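Monooxygenase (Mycobacterium tuberculosis, PDB 5UQ4) degrades heme by oxidation, opening the porphyrin ring to mycobilin and releasing free iron when a suitable electron donor is present. Local coordinates at residues B[5-10]-B[57-62]. Sequence-based numbering, arbitrary orientation.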
# COMPACT_ATOMS: atom_id res chain seq x y z
N PRO B 5 8.85 7.94 -6.82
CA PRO B 5 7.60 8.00 -6.05
C PRO B 5 7.75 7.31 -4.70
O PRO B 5 8.60 6.44 -4.51
CB PRO B 5 6.60 7.26 -6.95
CG PRO B 5 7.19 7.32 -8.31
CD PRO B 5 8.67 7.26 -8.11
N VAL B 6 6.91 7.74 -3.77
CA VAL B 6 7.07 7.40 -2.37
C VAL B 6 5.73 7.02 -1.78
O VAL B 6 4.68 7.53 -2.17
CB VAL B 6 7.70 8.59 -1.61
CG1 VAL B 6 6.81 9.81 -1.77
CG2 VAL B 6 7.89 8.28 -0.13
N VAL B 7 5.77 6.11 -0.81
CA VAL B 7 4.58 5.61 -0.15
C VAL B 7 4.82 5.60 1.35
O VAL B 7 5.72 4.91 1.84
CB VAL B 7 4.21 4.20 -0.65
CG1 VAL B 7 3.26 3.54 0.31
CG2 VAL B 7 3.59 4.30 -2.04
N LYS B 8 4.00 6.36 2.09
CA LYS B 8 4.04 6.37 3.54
C LYS B 8 2.88 5.56 4.10
O LYS B 8 1.73 5.75 3.69
CB LYS B 8 3.99 7.79 4.09
CG LYS B 8 4.84 8.81 3.37
CD LYS B 8 6.31 8.42 3.42
CE LYS B 8 7.19 9.59 3.04
NZ LYS B 8 8.65 9.29 3.08
N ILE B 9 3.18 4.66 5.03
CA ILE B 9 2.18 3.82 5.67
C ILE B 9 2.26 4.03 7.17
O ILE B 9 3.28 3.73 7.79
CB ILE B 9 2.37 2.33 5.32
CG1 ILE B 9 2.42 2.14 3.80
CG2 ILE B 9 1.26 1.49 5.93
CD1 ILE B 9 2.59 0.70 3.37
N ASN B 10 1.18 4.55 7.75
CA ASN B 10 1.06 4.69 9.20
C ASN B 10 0.27 3.50 9.73
O ASN B 10 -0.93 3.38 9.48
CB ASN B 10 0.38 6.01 9.56
CG ASN B 10 0.52 6.35 11.03
OD1 ASN B 10 1.35 5.78 11.74
ND2 ASN B 10 -0.29 7.30 11.50
N VAL B 57 -2.37 4.71 4.14
CA VAL B 57 -1.44 4.74 3.02
C VAL B 57 -1.64 6.03 2.24
O VAL B 57 -2.77 6.40 1.91
CB VAL B 57 -1.64 3.52 2.11
CG1 VAL B 57 -0.47 3.38 1.15
CG2 VAL B 57 -1.82 2.25 2.94
N THR B 58 -0.53 6.70 1.93
CA THR B 58 -0.53 7.85 1.04
C THR B 58 0.57 7.69 0.01
O THR B 58 1.69 7.27 0.34
CB THR B 58 -0.34 9.18 1.80
OG1 THR B 58 0.62 9.00 2.85
CG2 THR B 58 -1.66 9.64 2.39
N HIS B 59 0.24 8.01 -1.24
CA HIS B 59 1.16 7.94 -2.36
C HIS B 59 1.54 9.36 -2.76
O HIS B 59 0.66 10.22 -2.92
CB HIS B 59 0.53 7.20 -3.53
CG HIS B 59 1.50 6.79 -4.60
ND1 HIS B 59 1.11 6.15 -5.75
CD2 HIS B 59 2.85 6.93 -4.68
CE1 HIS B 59 2.17 5.91 -6.50
NE2 HIS B 59 3.24 6.37 -5.88
N TRP B 60 2.84 9.60 -2.92
CA TRP B 60 3.35 10.94 -3.21
C TRP B 60 4.34 10.88 -4.37
O TRP B 60 4.91 9.83 -4.69
CB TRP B 60 4.03 11.57 -1.98
CG TRP B 60 3.11 11.84 -0.85
CD1 TRP B 60 2.76 10.99 0.15
CD2 TRP B 60 2.43 13.08 -0.57
NE1 TRP B 60 1.89 11.60 1.02
CE2 TRP B 60 1.68 12.88 0.60
CE3 TRP B 60 2.38 14.33 -1.21
CZ2 TRP B 60 0.88 13.89 1.15
CZ3 TRP B 60 1.58 15.33 -0.66
CH2 TRP B 60 0.84 15.10 0.51
N GLU B 61 4.55 12.05 -4.98
CA GLU B 61 5.49 12.15 -6.10
C GLU B 61 6.92 11.89 -5.65
O GLU B 61 7.70 11.25 -6.37
CB GLU B 61 5.39 13.53 -6.74
CG GLU B 61 4.38 13.66 -7.86
CD GLU B 61 4.44 15.02 -8.51
OE1 GLU B 61 3.79 15.22 -9.56
OE2 GLU B 61 5.15 15.91 -7.98
N SER B 62 7.30 12.38 -4.48
CA SER B 62 8.67 12.30 -3.99
C SER B 62 8.66 12.54 -2.49
O SER B 62 7.68 13.05 -1.94
CB SER B 62 9.57 13.32 -4.69
OG SER B 62 9.15 14.64 -4.40
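Val6 and Lys8 pair with Trp60 and Thr58 in an antiparallel beta ladder that joins the two central strands, 6-12 and 54-60, of the four-stranded sheet of a dimeric alpha-beta barrel domain. Val6-Trp60 and Lys8-Thr58 are the hydrogen-bonded pairs, with two backbone bonds apiece: Val6 N to Trp60 O and Trp60 N to Val6 O at one rung, Lys8 N to Thr58 O and Thr58 N to Lys8 O at the other, all 2.9 to 3.0 Å long. Val7-His59 and Ile9-Val57 are the non-hydrogen-bonded pairs, where CA-H groups face carbonyl oxygens, as from Val7 CA to Thr58 O (3.4 Å).

On the helix-covered face, Val6 CG1, set between its own backbone N and carbonyl carbon (chi1 58°), presses on Trp60 CB at 3.3 Å and also meets Ser62 O. The indole meets Phe39 and Phe66 edge-to-face and Trp69 with planes at about 35°, while the bent Lys8 chain passes Trp60 obliquely and carries NZ to salt bridges with Glu94 and Asp63.

Turned to the opposite face are Val7, Ile9, Val57 and His59. Val7 CG1 touches Val57 CG1 at 3.8 Å, and Ile9 CG1 lies alongside that same methyl. The His59 imidazole, its CG anti to the backbone N (chi1 -166°), leans toward strand 6-12 and meets it edge-on: Val6 O approaches CD2 (3.2 Å), and Pro5 CB lies near NE2. The second subunit packs Leu45 on Val7, Phe55 on Ile9 and Gln43 on His59.

The chemistry is thus divided by layer: Val6, Lys8, Thr58 and Trp60 bond across the pair, while Pro5, Val7 and Ile9 bond to strand 90-102; the tryptophan face serves the intrachain core, and the largely aliphatic opposite face is shared between strands 90-102 and 39-49 and the second subunit, although His59 NE2 is buried there without a polar partner in the model.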